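Local atomic coordinates of pectinesterase inhibitor 1 (Arabidopsis thaliana, PDB entry 1X91), a protein that inhibits pectin methylesterase from flowers, siliques and leaves. Residues K69-S74 with K120-V125; R73-E78 with D113-D118. The protein carries 1 engineered substitution. One frame throughout, in Å; residues are numbered along the deposited sequence.

Overall arrangement
After the N-terminal extension and helix 34-62, the chain enters helix 66-94, whose early turns supply the first half of both contacts: residues 69-74 for interaction 1 and, sharing Arg73 and Ser74, residues 73-78 for interaction 2. It then runs out along this helix and returns on helix 98-119. Interaction 2 closes that hairpin first, through residues 113-118 and a disulfide. Interaction 1 follows with residues 120-125, just past the helix, and brackets interaction 2 rather than crossing it. The two centres lie about 9 Å apart, and they touch where Ala71 CB packs on the backbone O of Asp118. Together they join helix 66-94 to helix 98-119 and to the connection leading into helix 127-149.

Interaction 1. Residues K69-S74 with K120-V125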
ATOM      1  N   LYS A  69     -16.581  -3.428  15.155  1.00 16.88           N
ATOM      2  CA  LYS A  69     -15.834  -2.375  15.840  1.00 18.84           C
ATOM      3  C   LYS A  69     -14.413  -2.842  16.174  1.00 19.67           C
ATOM      4  O   LYS A  69     -13.463  -2.081  15.994  1.00 19.98           O
ATOM      5  CB  LYS A  69     -16.583  -1.871  17.092  1.00 20.53           C
ATOM      6  CG  LYS A  69     -15.954  -0.627  17.692  1.00 21.60           C
ATOM      7  CD  LYS A  69     -16.745  -0.030  18.872  1.00 23.90           C
ATOM      8  N   LEU A  70     -14.265  -4.077  16.615  1.00 19.77           N
ATOM      9  CA  LEU A  70     -12.953  -4.575  17.006  1.00 20.86           C
ATOM     10  C   LEU A  70     -12.134  -4.719  15.740  1.00 20.62           C
ATOM     11  O   LEU A  70     -10.944  -4.343  15.710  1.00 22.03           O
ATOM     12  CB  LEU A  70     -13.030  -5.911  17.735  1.00 20.76           C
ATOM     13  CG  LEU A  70     -11.673  -6.374  18.282  1.00 24.36           C
ATOM     14  N   ALA A  71     -12.746  -5.221  14.686  1.00 19.00           N
ATOM     15  CA  ALA A  71     -12.033  -5.408  13.417  1.00 19.09           C
ATOM     16  C   ALA A  71     -11.551  -4.097  12.830  1.00 18.50           C
ATOM     17  O   ALA A  71     -10.395  -3.985  12.403  1.00 18.08           O
ATOM     18  CB  ALA A  71     -12.884  -6.145  12.391  1.00 19.83           C
ATOM     19  N   TYR A  72     -12.423  -3.115  12.751  1.00 17.06           N
ATOM     20  CA  TYR A  72     -12.069  -1.824  12.175  1.00 16.33           C
ATOM     21  C   TYR A  72     -11.067  -1.076  13.057  1.00 17.36           C
ATOM     22  O   TYR A  72     -10.227  -0.346  12.532  1.00 15.12           O
ATOM     23  CB  TYR A  72     -13.315  -0.978  11.856  1.00 16.38           C
ATOM     24  CG  TYR A  72     -14.200  -1.585  10.778  1.00 15.21           C
ATOM     25  CD1 TYR A  72     -13.687  -2.172   9.629  1.00 15.52           C
ATOM     26  CD2 TYR A  72     -15.593  -1.599  10.922  1.00 16.00           C
ATOM     27  CE1 TYR A  72     -14.495  -2.715   8.681  1.00 14.58           C
ATOM     28  CE2 TYR A  72     -16.390  -2.148   9.977  1.00 15.88           C
ATOM     29  CZ  TYR A  72     -15.883  -2.722   8.864  1.00 15.19           C
ATOM     30  OH  TYR A  72     -16.718  -3.266   7.920  1.00 15.55           O
ATOM     31  N   ARG A  73     -11.151  -1.245  14.368  1.00 17.07           N
ATOM     32  CA  ARG A  73     -10.181  -0.660  15.289  1.00 18.22           C
ATOM     33  C   ARG A  73      -8.798  -1.284  15.117  1.00 17.77           C
ATOM     34  O   ARG A  73      -7.793  -0.564  15.168  1.00 18.81           O
ATOM     35  CB  ARG A  73     -10.617  -0.791  16.746  1.00 18.86           C
ATOM     36  CG  ARG A  73     -11.551   0.289  17.216  1.00 21.99           C
ATOM     37  CD  ARG A  73     -11.984   0.084  18.664  1.00 25.54           C
ATOM     38  NE  ARG A  73     -12.895   1.136  19.113  1.00 29.88           N
ATOM     39  N   SER A  74      -8.755  -2.599  14.878  1.00 17.70           N
ATOM     40  CA  SER A  74      -7.514  -3.283  14.539  1.00 18.59           C
ATOM     41  C   SER A  74      -6.971  -2.706  13.215  1.00 17.32           C
ATOM     42  O   SER A  74      -5.726  -2.479  13.056  1.00 16.61           O
ATOM     43  CB  SER A  74      -7.755  -4.778  14.413  1.00 19.28           C
ATOM     44  OG  SER A  74      -6.628  -5.446  13.858  1.00 27.23           O
ATOM     45  N   LYS A 120     -12.151 -10.374   7.579  1.00 27.12           N
ATOM     46  CA  LYS A 120     -12.548 -11.528   6.770  1.00 27.66           C
ATOM     47  C   LYS A 120     -13.695 -12.316   7.328  1.00 27.25           C
ATOM     48  O   LYS A 120     -14.435 -12.917   6.567  1.00 28.44           O
ATOM     49  CB  LYS A 120     -11.372 -12.501   6.601  1.00 28.42           C
ATOM     50  CG  LYS A 120     -11.087 -13.363   7.846  1.00 29.62           C
ATOM     51  N   ARG A 121     -13.793 -12.366   8.653  1.00 26.58           N
ATOM     52  CA  ARG A 121     -14.784 -13.167   9.337  1.00 27.05           C
ATOM     53  C   ARG A 121     -16.051 -12.384   9.530  1.00 25.31           C
ATOM     54  O   ARG A 121     -17.005 -12.911  10.136  1.00 28.17           O
ATOM     55  CG  ARG A 121     -13.158 -14.807  10.604  1.00 38.37           C
ATOM     56  N   LEU A 122     -16.073 -11.129   9.050  1.00 22.36           N
ATOM     57  CA  LEU A 122     -17.290 -10.342   9.125  1.00 19.96           C
ATOM     58  C   LEU A 122     -18.338 -10.803   8.093  1.00 18.06           C
ATOM     59  O   LEU A 122     -18.077 -11.022   6.927  1.00 18.40           O
ATOM     60  CB  LEU A 122     -16.993  -8.842   8.992  1.00 18.66           C
ATOM     61  CG  LEU A 122     -16.035  -8.224  10.027  1.00 19.04           C
ATOM     62  CD1 LEU A 122     -15.783  -6.772   9.698  1.00 18.45           C
ATOM     63  CD2 LEU A 122     -16.521  -8.332  11.433  1.00 21.79           C
ATOM     64  N   ARG A 123     -19.571 -10.921   8.553  1.00 17.63           N
ATOM     65  CA  ARG A 123     -20.659 -11.272   7.669  1.00 15.95           C
ATOM     66  C   ARG A 123     -20.913 -10.252   6.546  1.00 15.44           C
ATOM     67  O   ARG A 123     -21.216 -10.617   5.409  1.00 15.97           O
ATOM     68  CB  ARG A 123     -21.920 -11.449   8.486  1.00 16.49           C
ATOM     69  CG  ARG A 123     -23.074 -12.065   7.723  1.00 16.72           C
ATOM     70  CD  ARG A 123     -22.748 -13.401   7.069  1.00 17.66           C
ATOM     71  NE  ARG A 123     -23.964 -14.048   6.542  1.00 18.95           N
ATOM     72  CZ  ARG A 123     -23.994 -15.185   5.865  1.00 19.50           C
ATOM     73  NH1 ARG A 123     -22.905 -15.903   5.626  1.00 19.16           N
ATOM     74  NH2 ARG A 123     -25.151 -15.627   5.428  1.00 19.56           N
ATOM     75  N   SER A 124     -20.828  -8.981   6.907  1.00 15.09           N
ATOM     76  CA  SER A 124     -21.007  -7.859   5.995  1.00 15.96           C
ATOM     77  C   SER A 124     -19.924  -6.864   6.334  1.00 16.68           C
ATOM     78  O   SER A 124     -19.655  -6.579   7.483  1.00 15.42           O
ATOM     79  CB  SER A 124     -22.407  -7.223   6.095  1.00 18.19           C
ATOM     80  OG  SER A 124     -22.781  -6.614   4.849  1.00 20.01           O
ATOM     81  N   VAL A 125     -19.269  -6.369   5.298  1.00 17.74           N
ATOM     82  CA  VAL A 125     -18.090  -5.556   5.471  1.00 17.00           C
ATOM     83  C   VAL A 125     -18.168  -4.311   4.601  1.00 16.46           C
ATOM     84  O   VAL A 125     -18.902  -4.277   3.602  1.00 16.66           O
ATOM     85  CB  VAL A 125     -16.834  -6.357   5.108  1.00 17.77           C
ATOM     86  CG1 VAL A 125     -16.846  -6.720   3.634  1.00 19.24           C
ATOM     87  CG2 VAL A 125     -15.595  -5.582   5.523  1.00 19.02           C
TER
HETATM   88  O   HOH W   1     -18.788  -4.506   9.184  1.00 16.54           O
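At one end of the four-helix bundle, the connection from helix 98-119 to helix 127-149 folds over an early turn of helix 66-94, bringing Leu122 and Val125 against Ala71 and Tyr72. Leu122 makes its contact through one methyl: CD1 lies 4.0 Å from Ala71 CB and also approaches the phenol end of Tyr72, 4.1 Å from its CZ, from an oblique direction. Val125 comes to the edge of the same ring, near its plane, with CG2, the methyl anti to its backbone N, 3.5 Å from Tyr72 OH. Tyr72 holds CG anti to its own carbonyl carbon (chi1 -65°), and although its CB does not point at the connection, the hydroxyl reaches it. There a water is hydrogen-bonded to Tyr72 OH at 2.7 Å and donates to Ser124 O at 2.8 Å. Asp126 N gives a direct hydrogen bond to Tyr72 OH. The Tyr72 side chain also touches Leu56, Ile59 and Ile60 of helix 34-62 and Val119. Tyr72 thus joins two environments, its side chain taking part in apolar packing between helices while its oxygen accepts one backbone N-H directly and meets a backbone carbonyl through water.

Interaction 2. Residues R73-E78 with D113-D118; sequences RSCVDE and DTCLDD
Cys75 and Cys115 mark the closest backbone approach of two helical segments that run almost exactly antiparallel, at 177°, with their axes 8.9 Å apart; the two CA atoms come within 4.8 Å of each other. The cysteines are joined by a disulfide, SG to SG 2.1 Å, with a torsion of 91° about the S-S bond. They enter it differently: Cys75 SG is anti to its own carbonyl carbon, whereas Cys115 SG is anti to its backbone N. This bond staples neighbouring helices of the four-helix bundle, 66-94 and 98-119, in the fold of the plant invertase and pectin methylesterase inhibitors. Both cysteines are buried: Cys75 packs on Leu56 of helix 34-62, and Cys115 on Val129 and Ser133 of helix 127-149. One turn further along helix 66-94, Glu78 bends at its second torsion (chi2 -64°) and crosses Thr114 at about a right angle, bringing its CD to 3.7 Å from Thr114 CG2. Thr114 meets it with carbon, while its OG1 hydrogen-bonds back to Asp110 O within its own helix. Ser74 OG faces the Asp118 carboxylate, but the modelled separation is implausibly short and the detail of that pairing is doubtful.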
ATOM      1  N   ARG A  73     -11.151  -1.245  14.368  1.00 17.07           N
ATOM      2  CA  ARG A  73     -10.181  -0.660  15.289  1.00 18.22           C
ATOM      3  C   ARG A  73      -8.798  -1.284  15.117  1.00 17.77           C
ATOM      4  O   ARG A  73      -7.793  -0.564  15.168  1.00 18.81           O
ATOM      5  CB  ARG A  73     -10.617  -0.791  16.746  1.00 18.86           C
ATOM      6  CG  ARG A  73     -11.551   0.289  17.216  1.00 21.99           C
ATOM      7  CD  ARG A  73     -11.984   0.084  18.664  1.00 25.54           C
ATOM      8  NE  ARG A  73     -12.895   1.136  19.113  1.00 29.88           N
ATOM      9  N   SER A  74      -8.755  -2.599  14.878  1.00 17.70           N
ATOM     10  CA  SER A  74      -7.514  -3.283  14.539  1.00 18.59           C
ATOM     11  C   SER A  74      -6.971  -2.706  13.215  1.00 17.32           C
ATOM     12  O   SER A  74      -5.726  -2.479  13.056  1.00 16.61           O
ATOM     13  CB  SER A  74      -7.755  -4.778  14.413  1.00 19.28           C
ATOM     14  OG  SER A  74      -6.628  -5.446  13.858  1.00 27.23           O
ATOM     15  N   CYS A  75      -7.861  -2.475  12.265  1.00 15.96           N
ATOM     16  CA  CYS A  75      -7.480  -1.875  10.989  1.00 16.01           C
ATOM     17  C   CYS A  75      -6.890  -0.476  11.225  1.00 16.61           C
ATOM     18  O   CYS A  75      -5.890  -0.110  10.612  1.00 14.87           O
ATOM     19  CB  CYS A  75      -8.654  -1.827   9.997  1.00 15.56           C
ATOM     20  SG  CYS A  75      -9.090  -3.410   9.261  1.00 16.08           S
ATOM     21  N   VAL A  76      -7.455   0.294  12.150  1.00 15.98           N
ATOM     22  CA  VAL A  76      -6.939   1.639  12.408  1.00 16.35           C
ATOM     23  C   VAL A  76      -5.505   1.561  12.943  1.00 15.98           C
ATOM     24  O   VAL A  76      -4.651   2.312  12.499  1.00 15.75           O
ATOM     25  CB  VAL A  76      -7.834   2.426  13.400  1.00 16.69           C
ATOM     26  CG1 VAL A  76      -7.117   3.653  13.964  1.00 18.89           C
ATOM     27  CG2 VAL A  76      -9.133   2.835  12.742  1.00 16.73           C
ATOM     28  N   ASP A  77      -5.267   0.637  13.858  1.00 16.11           N
ATOM     29  CA  ASP A  77      -3.938   0.457  14.427  1.00 16.76           C
ATOM     30  C   ASP A  77      -2.977   0.058  13.316  1.00 15.93           C
ATOM     31  O   ASP A  77      -1.858   0.580  13.267  1.00 15.58           O
ATOM     32  CB  ASP A  77      -3.961  -0.571  15.533  1.00 17.42           C
ATOM     33  CG  ASP A  77      -4.779  -0.135  16.735  1.00 21.80           C
ATOM     34  OD1 ASP A  77      -5.086   1.057  16.886  1.00 29.53           O
ATOM     35  OD2 ASP A  77      -5.152  -0.946  17.576  1.00 27.78           O
ATOM     36  N   GLU A  78      -3.381  -0.856  12.445  1.00 14.79           N
ATOM     37  CA  GLU A  78      -2.507  -1.319  11.359  1.00 13.65           C
ATOM     38  C   GLU A  78      -2.203  -0.186  10.394  1.00 14.06           C
ATOM     39  O   GLU A  78      -1.068  -0.069   9.907  1.00 13.14           O
ATOM     40  CB  GLU A  78      -3.119  -2.502  10.614  1.00 13.64           C
ATOM     41  CG  GLU A  78      -3.241  -3.757  11.484  1.00 15.04           C
ATOM     42  CD  GLU A  78      -1.898  -4.310  11.928  1.00 19.57           C
ATOM     43  OE1 GLU A  78      -0.926  -4.191  11.188  1.00 19.51           O
ATOM     44  OE2 GLU A  78      -1.795  -4.807  13.069  1.00 24.13           O
ATOM     45  N   ASP A 113      -2.536  -6.288   4.744  1.00 12.86           N
ATOM     46  CA  ASP A 113      -2.900  -7.711   4.679  1.00 14.58           C
ATOM     47  C   ASP A 113      -3.588  -8.096   5.984  1.00 13.63           C
ATOM     48  O   ASP A 113      -4.574  -8.880   5.972  1.00 14.70           O
ATOM     49  CB  ASP A 113      -1.642  -8.564   4.477  1.00 15.52           C
ATOM     50  CG  ASP A 113      -1.804  -9.692   3.439  1.00 21.68           C
ATOM     51  OD1 ASP A 113      -2.915  -9.933   2.914  1.00 20.64           O
ATOM     52  OD2 ASP A 113      -0.794 -10.372   3.085  1.00 25.96           O
ATOM     53  N   THR A 114      -3.103  -7.551   7.077  1.00 14.37           N
ATOM     54  CA  THR A 114      -3.638  -7.856   8.411  1.00 14.24           C
ATOM     55  C   THR A 114      -5.032  -7.266   8.542  1.00 15.88           C
ATOM     56  O   THR A 114      -5.929  -7.947   9.017  1.00 16.14           O
ATOM     57  CB  THR A 114      -2.762  -7.306   9.502  1.00 16.10           C
ATOM     58  OG1 THR A 114      -1.495  -7.979   9.531  1.00 17.43           O
ATOM     59  CG2 THR A 114      -3.405  -7.534  10.907  1.00 17.60           C
ATOM     60  N   CYS A 115      -5.223  -6.031   8.077  1.00 14.28           N
ATOM     61  CA  CYS A 115      -6.567  -5.464   7.998  1.00 14.48           C
ATOM     62  C   CYS A 115      -7.510  -6.378   7.227  1.00 15.91           C
ATOM     63  O   CYS A 115      -8.609  -6.704   7.708  1.00 15.98           O
ATOM     64  CB  CYS A 115      -6.545  -4.050   7.412  1.00 12.87           C
ATOM     65  SG  CYS A 115      -8.253  -3.345   7.307  1.00 16.55           S
ATOM     66  N   LEU A 116      -7.084  -6.870   6.066  1.00 16.32           N
ATOM     67  CA  LEU A 116      -7.918  -7.768   5.275  1.00 18.82           C
ATOM     68  C   LEU A 116      -8.272  -9.026   6.072  1.00 20.74           C
ATOM     69  O   LEU A 116      -9.421  -9.482   6.079  1.00 22.45           O
ATOM     70  CB  LEU A 116      -7.195  -8.171   4.016  1.00 18.41           C
ATOM     71  CG  LEU A 116      -7.238  -7.126   2.945  1.00 18.22           C
ATOM     72  CD1 LEU A 116      -6.244  -7.474   1.854  1.00 19.93           C
ATOM     73  CD2 LEU A 116      -8.691  -6.993   2.424  1.00 18.63           C
ATOM     74  N   ASP A 117      -7.294  -9.586   6.774  0.50 21.81           N
ATOM     75  CA  ASP A 117      -7.542 -10.752   7.637  0.50 23.13           C
ATOM     76  C   ASP A 117      -8.424 -10.428   8.885  0.50 23.76           C
ATOM     77  O   ASP A 117      -9.172 -11.283   9.367  0.50 23.91           O
ATOM     78  CB  ASP A 117      -6.206 -11.375   8.073  0.50 23.29           C
ATOM     79  CG  ASP A 117      -5.462 -12.071   6.920  0.50 24.15           C
ATOM     80  OD1 ASP A 117      -6.068 -12.346   5.862  0.50 24.93           O
ATOM     81  OD2 ASP A 117      -4.252 -12.383   6.998  0.50 27.19           O
ATOM     82  N   ASP A 118      -8.356  -9.200   9.393  1.00 24.86           N
ATOM     83  CA  ASP A 118      -9.132  -8.802  10.561  1.00 25.21           C
ATOM     84  C   ASP A 118     -10.614  -8.663  10.201  1.00 25.68           C
ATOM     85  O   ASP A 118     -11.460  -8.786  11.117  1.00 25.61           O
ATOM     86  CB  ASP A 118      -8.696  -7.437  11.101  1.00 26.64           C
ATOM     87  CG  ASP A 118      -7.370  -7.449  11.867  1.00 27.14           C
ATOM     88  OD1 ASP A 118      -7.022  -8.443  12.522  1.00 27.71           O
ATOM     89  OD2 ASP A 118      -6.666  -6.417  11.943  1.00 31.40           O
TER